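Hydrogenase maturation factor (Thermoanaerobacter tengcongensis, PDB 3VTH) probably transfers the carbamoyl group of carbamoyl phosphate, at the expense of ATP, to the C-terminal cysteine of HypE during [NiFe]-hydrogenase maturation. Local coordinates at residues Ser98-Gly103 and Glu147-Asp152; Phe17-Gly22 and Pro106-Met111; Tyr265-Pro270 and Lys287-Lys292; Lys206-Ala211 and Tyr315-Glu320. All coordinates share one frame; numbering follows the deposited sequence.

Contact 1: residues Ser98-Gly103 and Glu147-Asp152; sequences SKEDGG and EDIPYD
Pro150, Ser98 and Glu100 carry this meeting of two irregular segments. The Pro150 ring lies against residues 98-100: its CB meets Ser98 CB at 3.9 Å, its CG stands 3.6 Å from Lys99 O, and its CD is near the carboxylate of Glu100, whose side chain crosses the ring at about a right angle. A cis peptide bond precedes Pro150. Ser98 supplies the polar half. With OG anti to the carbonyl carbon (chi1 -66°), it donates a short hydrogen bond, 2.5 Å from Ser98 OG to Asp152 OD2, arriving on the syn side of the carboxylate and 18° out of its plane. Water 1 adds a second link, accepting from Ser98 N and donating to the same OD2, while Asp152 OD1 forms a salt bridge with Arg26.

The segments join the acylphosphatase-like domain to the loop connecting the two Cys4 zinc sites, after Cys139 and before Cys164. Ser98 and Pro150 also touch Asn44 on strand 39-45; Asn44 and Arg26 are the predicted acylphosphatase active-site pair, so Asp152 probably acts as a second-shell partner of Arg26.

The Glu100 chain bends at chi2 (63°), which turns CD; OE1 comes to 4.0 Å from Ile149 O, a distance between two acceptors. The carboxylate has partners on both oxygens: OE1 pairs with Arg451, and OE2 accepts from Gly102 N at 2.7 Å on the anti side. Asp148 OD1 also pairs with Arg451, a shared cation that probably offsets the repulsion between the two acids.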
loop_
_atom_site.group_PDB
_atom_site.type_symbol
_atom_site.label_atom_id
_atom_site.label_comp_id
_atom_site.label_asym_id
_atom_site.label_seq_id
_atom_site.Cartn_x
_atom_site.Cartn_y
_atom_site.Cartn_z
ATOM N N SER A 98 -23.881 -4.319 22.224
ATOM C CA SER A 98 -23.769 -4.657 20.806
ATOM C C SER A 98 -24.524 -5.949 20.463
ATOM O O SER A 98 -24.674 -6.822 21.308
ATOM C CB SER A 98 -22.302 -4.801 20.415
ATOM O OG SER A 98 -21.645 -3.553 20.528
ATOM N N LYS A 99 -24.983 -6.070 19.217
ATOM C CA LYS A 99 -25.713 -7.272 18.792
ATOM C C LYS A 99 -25.061 -7.913 17.561
ATOM O O LYS A 99 -24.710 -7.221 16.606
ATOM C CB LYS A 99 -27.189 -6.948 18.511
ATOM C CG LYS A 99 -27.928 -6.305 19.687
ATOM C CD LYS A 99 -29.444 -6.216 19.427
ATOM C CE LYS A 99 -30.245 -6.024 20.718
ATOM N NZ LYS A 99 -29.786 -4.866 21.544
ATOM N N GLU A 100 -24.896 -9.232 17.611
ATOM C CA GLU A 100 -24.389 -10.016 16.486
ATOM C C GLU A 100 -25.581 -10.639 15.749
ATOM O O GLU A 100 -26.227 -11.543 16.271
ATOM C CB GLU A 100 -23.401 -11.092 16.984
ATOM C CG GLU A 100 -23.080 -12.218 15.985
ATOM C CD GLU A 100 -22.384 -11.713 14.732
ATOM O OE1 GLU A 100 -21.218 -11.278 14.828
ATOM O OE2 GLU A 100 -23.009 -11.758 13.655
ATOM N N ASP A 101 -25.895 -10.122 14.575
ATOM C CA ASP A 101 -27.054 -10.484 13.774
ATOM C C ASP A 101 -26.608 -11.039 12.424
ATOM O O ASP A 101 -27.318 -10.976 11.473
ATOM C CB ASP A 101 -27.889 -9.227 13.548
ATOM C CG ASP A 101 -29.303 -9.500 13.037
ATOM O OD1 ASP A 101 -29.803 -10.604 13.160
ATOM O OD2 ASP A 101 -29.925 -8.568 12.526
ATOM N N GLY A 102 -25.407 -11.559 12.356
ATOM C CA GLY A 102 -24.893 -12.118 11.128
ATOM C C GLY A 102 -24.517 -11.273 9.914
ATOM O O GLY A 102 -24.271 -11.822 8.877
ATOM N N GLY A 103 -24.421 -9.971 9.992
ATOM C CA GLY A 103 -23.941 -9.275 8.815
ATOM C C GLY A 103 -22.419 -9.162 8.750
ATOM O O GLY A 103 -21.714 -9.993 9.246
ATOM N N GLU A 147 -9.947 -8.298 17.161
ATOM C CA GLU A 147 -10.053 -9.740 16.965
ATOM C C GLU A 147 -11.312 -10.133 16.203
ATOM O O GLU A 147 -11.352 -11.186 15.575
ATOM C CB GLU A 147 -10.073 -10.465 18.314
ATOM C CG GLU A 147 -8.896 -10.155 19.224
ATOM C CD GLU A 147 -9.024 -10.836 20.572
ATOM O OE1 GLU A 147 -10.125 -11.321 20.910
ATOM O OE2 GLU A 147 -8.025 -10.891 21.304
ATOM N N ASP A 148 -12.348 -9.299 16.297
ATOM C CA ASP A 148 -13.686 -9.662 15.854
ATOM C C ASP A 148 -14.541 -8.411 15.943
ATOM O O ASP A 148 -14.145 -7.428 16.582
ATOM C CB ASP A 148 -14.262 -10.746 16.784
ATOM C CG ASP A 148 -15.418 -11.542 16.156
ATOM O OD1 ASP A 148 -15.706 -11.402 14.947
ATOM O OD2 ASP A 148 -16.051 -12.322 16.897
ATOM N N ILE A 149 -15.709 -8.457 15.302
ATOM C CA ILE A 149 -16.691 -7.374 15.351
ATOM C C ILE A 149 -17.967 -7.981 15.912
ATOM O O ILE A 149 -18.049 -9.206 15.992
ATOM C CB ILE A 149 -16.919 -6.731 13.949
ATOM C CG1 ILE A 149 -17.401 -7.763 12.903
ATOM C CG2 ILE A 149 -15.651 -6.060 13.486
ATOM C CD1 ILE A 149 -18.902 -8.081 12.960
ATOM N N PRO A 150 -18.957 -7.152 16.331
ATOM C CA PRO A 150 -19.005 -5.695 16.400
ATOM C C PRO A 150 -17.901 -5.160 17.303
ATOM O O PRO A 150 -17.598 -5.768 18.343
ATOM C CB PRO A 150 -20.370 -5.406 17.029
ATOM C CG PRO A 150 -21.190 -6.587 16.767
ATOM C CD PRO A 150 -20.236 -7.760 16.740
ATOM N N TYR A 151 -17.303 -4.045 16.893
ATOM C CA TYR A 151 -16.208 -3.432 17.647
ATOM C C TYR A 151 -16.657 -3.094 19.072
ATOM O O TYR A 151 -17.686 -2.455 19.274
ATOM C CB TYR A 151 -15.703 -2.185 16.922
ATOM C CG TYR A 151 -14.669 -1.372 17.679
ATOM C CD1 TYR A 151 -15.045 -0.249 18.414
ATOM C CD2 TYR A 151 -13.319 -1.719 17.645
ATOM C CE1 TYR A 151 -14.098 0.514 19.108
ATOM C CE2 TYR A 151 -12.355 -0.959 18.323
ATOM C CZ TYR A 151 -12.757 0.156 19.043
ATOM O OH TYR A 151 -11.828 0.918 19.710
ATOM N N ASP A 152 -15.890 -3.583 20.047
ATOM C CA ASP A 152 -16.053 -3.267 21.456
ATOM C C ASP A 152 -14.725 -3.620 22.114
ATOM O O ASP A 152 -13.992 -4.440 21.595
ATOM C CB ASP A 152 -17.150 -4.133 22.092
ATOM C CG ASP A 152 -18.527 -3.513 21.974
ATOM O OD1 ASP A 152 -18.681 -2.301 22.252
ATOM O OD2 ASP A 152 -19.460 -4.246 21.606
HETATM O O HOH W 1 -21.616 -4.504 23.936
#

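Contact 2: residues Phe17-Gly22 and Pro106-Met111; sequences FGIVQG and PVSPDM. With PO4 (phosphate ion), chain E.
Ile19 is pressed against Pro106, Ser108 and Pro109, and this is the tight side of the contact. Its CG1 lies 3.9 Å from Pro106 CB; CG2, anti to the backbone N, comes to 3.7 Å from Ser108 CB, and CD1 to 4.0 Å from Pro109 CD, Ile19 and Pro109 crossing at about a right angle. The Pro106 ring also fits over the Gly18 carbonyl, with CD 3.4 Å from Gly18 O. Ser108 OG turns back within its own segment and donates to a lone pair of Pro109 O, in the carbonyl plane.

Segment 17-22 runs from strand 10-17 of the acylphosphatase-like domain toward helix 25-35, and its end begins the phosphate-binding loop of that fold. Gly22 N gives a nearly straight bond, 2.9 Å and 165°, to O3 of a phosphate ion, which Val23, Gly24, Phe25 and Arg26 also hold. The ion probably comes from the crystallisation liquor, but its place is consistent with the phosphate site of an acylphosphatase.

Around Gln21 ordered waters link the segments. Water 2 donates to Gln21 O and accepts from Ser108 N, each at 2.8 Å. Water 4 accepts from Gln21 N and is 2.7 Å from Pro106 O, to which it can donate; water 3 lies between Pro106 O and Gln21 OE1, with more acceptors in reach than protons. Outside the segments, Gln21 NE2 gives to Gly48 O and OE1 takes from Tyr151 N.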
loop_
_atom_site.group_PDB
_atom_site.type_symbol
_atom_site.label_atom_id
_atom_site.label_comp_id
_atom_site.label_asym_id
_atom_site.label_seq_id
_atom_site.Cartn_x
_atom_site.Cartn_y
_atom_site.Cartn_z
ATOM N N PHE A 17 -23.824 2.553 7.493
ATOM C CA PHE A 17 -22.916 1.543 6.965
ATOM C C PHE A 17 -21.604 2.170 6.510
ATOM O O PHE A 17 -21.588 3.320 6.084
ATOM C CB PHE A 17 -23.560 0.824 5.765
ATOM C CG PHE A 17 -24.899 0.204 6.076
ATOM C CD1 PHE A 17 -26.075 0.818 5.673
ATOM C CD2 PHE A 17 -24.980 -0.987 6.787
ATOM C CE1 PHE A 17 -27.330 0.243 5.959
ATOM C CE2 PHE A 17 -26.217 -1.571 7.083
ATOM C CZ PHE A 17 -27.397 -0.953 6.665
ATOM N N GLY A 18 -20.532 1.380 6.557
ATOM C CA GLY A 18 -19.189 1.821 6.165
ATOM C C GLY A 18 -18.233 1.636 7.328
ATOM O O GLY A 18 -18.419 0.748 8.162
ATOM N N ILE A 19 -17.183 2.453 7.380
ATOM C CA ILE A 19 -16.339 2.476 8.566
ATOM C C ILE A 19 -17.073 3.335 9.603
ATOM O O ILE A 19 -16.999 4.565 9.590
ATOM C CB ILE A 19 -14.914 2.988 8.275
ATOM C CG1 ILE A 19 -14.236 2.086 7.220
ATOM C CG2 ILE A 19 -14.080 3.074 9.597
ATOM C CD1 ILE A 19 -12.832 2.554 6.766
ATOM N N VAL A 20 -17.833 2.674 10.460
ATOM C CA VAL A 20 -18.743 3.378 11.362
ATOM C C VAL A 20 -18.622 2.860 12.805
ATOM O O VAL A 20 -19.437 3.221 13.663
ATOM C CB VAL A 20 -20.198 3.302 10.851
ATOM C CG1 VAL A 20 -20.335 3.983 9.476
ATOM C CG2 VAL A 20 -20.673 1.832 10.762
ATOM N N GLN A 21 -17.630 2.004 13.055
ATOM C CA GLN A 21 -17.376 1.475 14.409
ATOM C C GLN A 21 -15.933 1.792 14.771
ATOM O O GLN A 21 -15.079 1.881 13.878
ATOM C CB GLN A 21 -17.585 -0.039 14.480
ATOM C CG GLN A 21 -18.992 -0.496 14.082
ATOM C CD GLN A 21 -19.179 -1.985 14.227
ATOM O OE1 GLN A 21 -18.225 -2.729 14.481
ATOM N NE2 GLN A 21 -20.421 -2.443 14.052
ATOM N N GLY A 22 -15.674 1.985 16.064
ATOM C CA GLY A 22 -14.367 2.414 16.539
ATOM C C GLY A 22 -14.011 3.841 16.185
ATOM O O GLY A 22 -12.817 4.203 16.111
ATOM N N PRO A 106 -17.141 -3.113 7.623
ATOM C CA PRO A 106 -15.741 -2.720 7.466
ATOM C C PRO A 106 -15.073 -2.420 8.829
ATOM O O PRO A 106 -15.771 -2.138 9.814
ATOM C CB PRO A 106 -15.837 -1.442 6.641
ATOM C CG PRO A 106 -17.087 -1.641 5.812
ATOM C CD PRO A 106 -18.044 -2.344 6.737
ATOM N N VAL A 107 -13.738 -2.494 8.853
ATOM C CA VAL A 107 -12.923 -2.239 10.039
ATOM C C VAL A 107 -12.012 -1.039 9.758
ATOM O O VAL A 107 -11.411 -0.938 8.673
ATOM C CB VAL A 107 -12.106 -3.500 10.438
ATOM C CG1 VAL A 107 -10.981 -3.181 11.448
ATOM C CG2 VAL A 107 -13.048 -4.579 11.046
ATOM N N SER A 108 -11.931 -0.128 10.726
ATOM C CA SER A 108 -11.082 1.053 10.603
ATOM C C SER A 108 -9.595 0.691 10.494
ATOM O O SER A 108 -9.123 -0.194 11.207
ATOM C CB SER A 108 -11.275 1.997 11.794
ATOM O OG SER A 108 -10.426 3.150 11.655
ATOM N N PRO A 109 -8.852 1.380 9.611
ATOM C CA PRO A 109 -7.393 1.266 9.738
ATOM C C PRO A 109 -6.880 1.862 11.065
ATOM O O PRO A 109 -7.589 2.623 11.741
ATOM C CB PRO A 109 -6.855 2.080 8.547
ATOM C CG PRO A 109 -8.003 2.091 7.552
ATOM C CD PRO A 109 -9.250 2.140 8.410
ATOM N N ASP A 110 -5.664 1.478 11.427
ATOM C CA ASP A 110 -4.900 2.103 12.509
ATOM C C ASP A 110 -4.607 3.561 12.202
ATOM O O ASP A 110 -4.260 3.906 11.064
ATOM C CB ASP A 110 -3.585 1.344 12.686
ATOM C CG ASP A 110 -3.812 -0.131 12.882
ATOM O OD1 ASP A 110 -4.265 -0.505 13.986
ATOM O OD2 ASP A 110 -3.604 -0.902 11.914
ATOM N N MET A 111 -4.710 4.411 13.220
ATOM C CA MET A 111 -4.609 5.854 13.017
ATOM C C MET A 111 -3.567 6.525 13.916
ATOM O O MET A 111 -3.444 6.165 15.086
ATOM C CB MET A 111 -5.994 6.514 13.211
ATOM C CG MET A 111 -6.995 6.198 12.082
ATOM S SD MET A 111 -6.518 6.918 10.489
ATOM C CE MET A 111 -7.442 5.895 9.329
HETATM P P PO4 E . -17.699 3.438 18.339
HETATM O O1 PO4 E . -16.370 3.939 18.834
HETATM O O2 PO4 E . -18.023 4.043 16.996
HETATM O O3 PO4 E . -17.611 1.948 18.169
HETATM O O4 PO4 E . -18.788 3.805 19.329
HETATM O O HOH W 2 -13.631 -0.382 12.979
HETATM O O HOH W 3 -15.697 -2.570 12.783
HETATM O O HOH W 4 -16.071 0.216 11.109
#

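Contact 3: residues Tyr265-Pro270 and Lys287-Lys292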
loop_
_atom_site.group_PDB
_atom_site.type_symbol
_atom_site.label_atom_id
_atom_site.label_comp_id
_atom_site.label_asym_id
_atom_site.label_seq_id
_atom_site.Cartn_x
_atom_site.Cartn_y
_atom_site.Cartn_z
ATOM N N TYR A 265 15.635 18.364 4.131
ATOM C CA TYR A 265 16.188 17.278 3.336
ATOM C C TYR A 265 15.455 17.040 2.027
ATOM O O TYR A 265 15.974 16.352 1.135
ATOM C CB TYR A 265 16.167 15.979 4.136
ATOM C CG TYR A 265 16.933 16.030 5.427
ATOM C CD1 TYR A 265 18.303 15.785 5.457
ATOM C CD2 TYR A 265 16.284 16.311 6.628
ATOM C CE1 TYR A 265 19.018 15.835 6.657
ATOM C CE2 TYR A 265 16.990 16.361 7.843
ATOM C CZ TYR A 265 18.351 16.121 7.838
ATOM O OH TYR A 265 19.038 16.146 9.019
ATOM N N CYS A 266 14.246 17.582 1.911
ATOM C CA CYS A 266 13.352 17.213 0.821
ATOM C C CYS A 266 12.547 18.380 0.317
ATOM O O CYS A 266 12.301 19.342 1.039
ATOM C CB CYS A 266 12.363 16.138 1.286
ATOM S SG CYS A 266 13.140 14.617 1.855
ATOM N N ILE A 267 12.135 18.268 -0.942
ATOM C CA ILE A 267 11.100 19.108 -1.523
ATOM C C ILE A 267 9.769 18.553 -1.030
ATOM O O ILE A 267 9.535 17.348 -1.110
ATOM C CB ILE A 267 11.171 19.073 -3.080
ATOM C CG1 ILE A 267 12.475 19.739 -3.558
ATOM C CG2 ILE A 267 9.916 19.717 -3.707
ATOM C CD1 ILE A 267 12.798 19.573 -5.061
ATOM N N VAL A 268 8.914 19.420 -0.498
ATOM C CA VAL A 268 7.608 18.999 0.021
ATOM C C VAL A 268 6.529 19.945 -0.505
ATOM O O VAL A 268 6.434 21.084 -0.057
ATOM C CB VAL A 268 7.577 18.993 1.578
ATOM C CG1 VAL A 268 6.250 18.412 2.111
ATOM C CG2 VAL A 268 8.754 18.219 2.154
ATOM N N SER A 269 5.742 19.479 -1.470
ATOM C CA SER A 269 4.605 20.246 -1.992
ATOM C C SER A 269 3.463 20.303 -0.973
ATOM O O SER A 269 3.448 19.526 -0.014
ATOM C CB SER A 269 4.091 19.586 -3.273
ATOM O OG SER A 269 3.483 18.337 -2.956
ATOM N N PRO A 270 2.477 21.198 -1.189
ATOM C CA PRO A 270 1.341 21.153 -0.263
ATOM C C PRO A 270 0.600 19.803 -0.247
ATOM O O PRO A 270 0.133 19.388 0.809
ATOM C CB PRO A 270 0.430 22.288 -0.758
ATOM C CG PRO A 270 1.397 23.270 -1.394
ATOM C CD PRO A 270 2.431 22.388 -2.067
ATOM N N LYS A 287 11.353 14.052 -3.195
ATOM C CA LYS A 287 12.605 14.401 -3.869
ATOM C C LYS A 287 13.578 15.046 -2.894
ATOM O O LYS A 287 13.197 15.946 -2.126
ATOM C CB LYS A 287 12.353 15.338 -5.059
ATOM C CG LYS A 287 11.590 14.683 -6.231
ATOM C CD LYS A 287 12.493 13.771 -7.101
ATOM C CE LYS A 287 11.704 13.169 -8.273
ATOM N NZ LYS A 287 12.546 12.335 -9.189
ATOM N N LYS A 288 14.831 14.593 -2.937
ATOM C CA LYS A 288 15.902 15.097 -2.065
ATOM C C LYS A 288 16.272 16.527 -2.445
ATOM O O LYS A 288 16.389 16.843 -3.629
ATOM C CB LYS A 288 17.160 14.236 -2.204
ATOM C CG LYS A 288 17.070 12.816 -1.639
ATOM C CD LYS A 288 18.353 12.062 -2.052
ATOM C CE LYS A 288 18.450 10.699 -1.391
ATOM N NZ LYS A 288 19.637 9.990 -1.895
ATOM N N LYS A 289 16.463 17.383 -1.445
ATOM C CA LYS A 289 17.022 18.725 -1.665
ATOM C C LYS A 289 17.613 19.269 -0.380
ATOM O O LYS A 289 16.989 19.175 0.673
ATOM C CB LYS A 289 15.960 19.701 -2.196
ATOM C CG LYS A 289 16.476 21.150 -2.408
ATOM C CD LYS A 289 15.398 22.104 -2.958
ATOM C CE LYS A 289 14.306 22.424 -1.914
ATOM N NZ LYS A 289 14.843 23.153 -0.739
ATOM N N GLY A 290 18.807 19.850 -0.480
ATOM C CA GLY A 290 19.425 20.555 0.639
ATOM C C GLY A 290 20.379 19.683 1.435
ATOM O O GLY A 290 21.386 19.215 0.904
ATOM N N GLU A 291 20.066 19.487 2.715
ATOM C CA GLU A 291 20.892 18.680 3.617
ATOM C C GLU A 291 20.821 17.189 3.290
ATOM O O GLU A 291 19.832 16.702 2.707
ATOM C CB GLU A 291 20.459 18.893 5.072
ATOM C CG GLU A 291 20.937 20.196 5.696
ATOM C CD GLU A 291 20.782 20.168 7.205
ATOM O OE1 GLU A 291 21.792 19.908 7.892
ATOM O OE2 GLU A 291 19.646 20.358 7.706
ATOM N N LYS A 292 21.864 16.468 3.691
ATOM C CA LYS A 292 22.007 15.049 3.373
ATOM C C LYS A 292 21.967 14.177 4.623
ATOM O O LYS A 292 22.539 14.531 5.636
ATOM C CB LYS A 292 23.327 14.809 2.635
ATOM C CG LYS A 292 23.302 15.205 1.164
ATOM C CD LYS A 292 24.580 14.745 0.469
ATOM C CE LYS A 292 24.657 15.283 -0.939
ATOM N NZ LYS A 292 25.173 16.680 -0.940
HETATM O O HOH W 5 18.508 15.013 1.169
HETATM O O HOH W 6 12.180 22.008 0.981
HETATM O O HOH W 7 9.011 15.802 -3.208
#
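A single antiparallel beta bridge joins these segments in the YrdC-like (telomere recombination) domain, where the link between helices 259-265 and 270-277 pairs with the chain leaving strand 283-287. Cys266 and Lys288 are the non-hydrogen-bonded pair, their CA atoms 4.4 Å apart. Two backbone bonds flank them: Ile267 N gives to Lys287 O at 2.8 Å, and Lys289 N gives to Tyr265 O, also at 2.8 Å. Between them lie two CA-H...O contacts, Cys266 CA to Lys287 O at 3.2 Å and Lys288 CA to Tyr265 O. Water 7 lengthens the pairing at one end by linking Ile267 O and Lys287 N.

Ile267 CG1 meets Lys289 CE at 3.6 Å; the bend of the lysine at chi3 (70°) puts CE there, and the two side chains cross at about a right angle. The Cys266 side chain is turned from the other segment and touches Leu304, Val306 and Leu286 in the hydrophobic interior. Lys287 and Lys288 send their amines to partners outside the two segments, Lys287 to Asp302 in a salt bridge and Lys288 to the carbonyls of Ala298 and Leu301.

At the other end the Tyr265 ring packs on Glu291 and Lys292. Its CE1 touches Glu291 CB at 3.7 Å, and CD1 approaches Glu291 O obliquely at 3.3 Å. Lys292 O sits at the ring edge, near its plane. Water 5 donates to both Tyr265 O and Glu291 O, the latter at 2.6 Å.

Contact 4: residues Lys206-Ala211 and Tyr315-Glu320; sequences KCVAKA and YLLMEE
Leu317 makes the apolar part of this helix packing with Val208 and Ala209. Its CD1 lies 3.9 Å from Val208 CG1, the two side chains crossing at about a right angle, and equally 3.9 Å from Ala209 CB. The same methyl also stands against the backbone, 3.8 Å from Ala209 N. With CG anti to the backbone N (chi1 -176°), the end of the leucine side chain comes nearer the other helix. A second close approach is methyl to methylene: Ala209 CB meets Glu320 CB at 3.5 Å, and these are the residues whose backbones lie nearest each other, with CA atoms 6.0 Å apart.

The axes of 206-211 and 315-320 pass 9.2 Å apart at a crossing angle of -52°, consistent with ridges-into-grooves packing, and the small Ala209 sits where the helices come together. Helix 312-320 belongs to the YrdC-like domain. Phe195 of strand 193-196 also touches Val208 and Cys207 of helix 204-213, and Cys207 is tied to Cys200 by a disulfide.

The polar interaction is loose. Glu320 bends back at chi2 (-55°), and its carboxylate lies beside the aliphatic part of Lys206, Glu320 OE1 3.4 Å from Lys206 CE. Lys206 NZ stays 4.2 Å from Glu320 OE1, beyond a salt bridge, so the attraction between the opposite charges is probably modest. The Glu320 backbone oxygen accepts from Lys213 NZ, further along helix 204-213.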
loop_
_atom_site.group_PDB
_atom_site.type_symbol
_atom_site.label_atom_id
_atom_site.label_comp_id
_atom_site.label_asym_id
_atom_site.label_seq_id
_atom_site.Cartn_x
_atom_site.Cartn_y
_atom_site.Cartn_z
ATOM N N LYS A 206 14.014 6.990 27.385
ATOM C CA LYS A 206 15.365 7.520 27.546
ATOM C C LYS A 206 16.428 6.434 27.352
ATOM O O LYS A 206 17.496 6.705 26.828
ATOM C CB LYS A 206 15.522 8.178 28.921
ATOM C CG LYS A 206 16.546 9.305 28.969
ATOM C CD LYS A 206 16.189 10.339 30.071
ATOM C CE LYS A 206 14.770 10.916 29.819
ATOM N NZ LYS A 206 14.249 11.760 30.930
ATOM N N CYS A 207 16.133 5.207 27.782
ATOM C CA CYS A 207 17.048 4.088 27.546
ATOM C C CYS A 207 17.249 3.844 26.036
ATOM O O CYS A 207 18.368 3.565 25.578
ATOM C CB CYS A 207 16.543 2.820 28.247
ATOM S SG CYS A 207 16.396 2.936 30.068
ATOM N N VAL A 208 16.151 3.958 25.288
ATOM C CA VAL A 208 16.154 3.831 23.825
ATOM C C VAL A 208 16.964 4.950 23.178
ATOM O O VAL A 208 17.837 4.679 22.344
ATOM C CB VAL A 208 14.714 3.789 23.264
ATOM C CG1 VAL A 208 14.694 3.905 21.723
ATOM C CG2 VAL A 208 14.034 2.511 23.707
ATOM N N ALA A 209 16.693 6.190 23.598
ATOM C CA ALA A 209 17.424 7.365 23.104
ATOM C C ALA A 209 18.930 7.226 23.288
ATOM O O ALA A 209 19.695 7.533 22.372
ATOM C CB ALA A 209 16.927 8.631 23.772
ATOM N N LYS A 210 19.347 6.757 24.462
ATOM C CA LYS A 210 20.773 6.569 24.737
ATOM C C LYS A 210 21.395 5.519 23.815
ATOM O O LYS A 210 22.458 5.754 23.236
ATOM C CB LYS A 210 21.026 6.254 26.218
ATOM C CG LYS A 210 20.619 7.412 27.133
ATOM C CD LYS A 210 21.486 7.557 28.374
ATOM C CE LYS A 210 21.018 8.769 29.193
ATOM N NZ LYS A 210 21.918 9.070 30.350
ATOM N N ALA A 211 20.728 4.376 23.657
ATOM C CA ALA A 211 21.208 3.350 22.723
ATOM C C ALA A 211 21.375 3.906 21.294
ATOM O O ALA A 211 22.426 3.711 20.662
ATOM C CB ALA A 211 20.294 2.143 22.736
ATOM N N TYR A 315 6.693 10.471 19.543
ATOM C CA TYR A 315 6.747 11.848 20.036
ATOM C C TYR A 315 7.606 11.958 21.280
ATOM O O TYR A 315 8.348 12.934 21.450
ATOM C CB TYR A 315 5.346 12.388 20.328
ATOM C CG TYR A 315 4.497 12.594 19.096
ATOM C CD1 TYR A 315 4.576 13.773 18.361
ATOM C CD2 TYR A 315 3.591 11.610 18.678
ATOM C CE1 TYR A 315 3.770 13.971 17.214
ATOM C CE2 TYR A 315 2.797 11.794 17.551
ATOM C CZ TYR A 315 2.887 12.981 16.835
ATOM O OH TYR A 315 2.091 13.149 15.738
ATOM N N LEU A 316 7.494 10.966 22.163
ATOM C CA LEU A 316 8.326 10.916 23.363
ATOM C C LEU A 316 9.814 10.767 23.010
ATOM O O LEU A 316 10.674 11.476 23.543
ATOM C CB LEU A 316 7.865 9.787 24.285
ATOM C CG LEU A 316 6.483 9.959 24.945
ATOM C CD1 LEU A 316 6.069 8.689 25.690
ATOM C CD2 LEU A 316 6.437 11.167 25.859
ATOM N N LEU A 317 10.109 9.844 22.103
ATOM C CA LEU A 317 11.490 9.618 21.666
ATOM C C LEU A 317 12.086 10.879 21.033
ATOM O O LEU A 317 13.240 11.221 21.301
ATOM C CB LEU A 317 11.565 8.429 20.693
ATOM C CG LEU A 317 12.970 7.998 20.207
ATOM C CD1 LEU A 317 13.933 7.721 21.412
ATOM C CD2 LEU A 317 12.878 6.788 19.272
ATOM N N MET A 318 11.286 11.563 20.210
ATOM C CA MET A 318 11.701 12.784 19.516
ATOM C C MET A 318 12.126 13.933 20.434
ATOM O O MET A 318 13.003 14.718 20.070
ATOM C CB MET A 318 10.623 13.254 18.522
ATOM C CG MET A 318 10.488 12.384 17.257
ATOM S SD MET A 318 12.053 12.351 16.351
ATOM C CE MET A 318 11.646 11.324 14.945
ATOM N N GLU A 319 11.523 14.040 21.617
ATOM C CA GLU A 319 12.023 15.018 22.594
ATOM C C GLU A 319 13.391 14.623 23.200
ATOM O O GLU A 319 14.081 15.471 23.783
ATOM C CB GLU A 319 10.977 15.380 23.679
ATOM C CG GLU A 319 9.827 14.395 23.838
ATOM C CD GLU A 319 8.642 14.926 24.654
ATOM O OE1 GLU A 319 7.483 14.785 24.186
ATOM O OE2 GLU A 319 8.857 15.458 25.758
ATOM N N GLU A 320 13.795 13.359 23.040
ATOM C CA GLU A 320 15.067 12.886 23.622
ATOM C C GLU A 320 16.242 12.874 22.646
ATOM O O GLU A 320 17.392 12.977 23.075
ATOM C CB GLU A 320 14.922 11.503 24.280
ATOM C CG GLU A 320 13.899 11.408 25.418
ATOM C CD GLU A 320 14.130 12.415 26.543
ATOM O OE1 GLU A 320 15.296 12.637 26.942
ATOM O OE2 GLU A 320 13.130 12.974 27.048
#

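In the fold
Contacts 1 and 2 alternate along the chain and touch, their centres about 13 Å apart, with Ile149 of one packed on Val107 of the other. Together they fasten the loop regions that follow strand 93-95 and helix 115-121 to the predicted acylphosphatase site, bringing chain that leads into and between the zinc sites beside the phosphate loop. Contacts 3 and 4 come later. Contact 3 falls between the two segments of contact 4, about 25 Å from it between centres, and both adjoin the ten-stranded sheet of the YrdC-like region. Contacts 1 and 3 lie on opposite sides of the chain's centre, about 45 Å apart between centres, so the acylphosphatase-like and YrdC-like domains occupy different parts of the molecule.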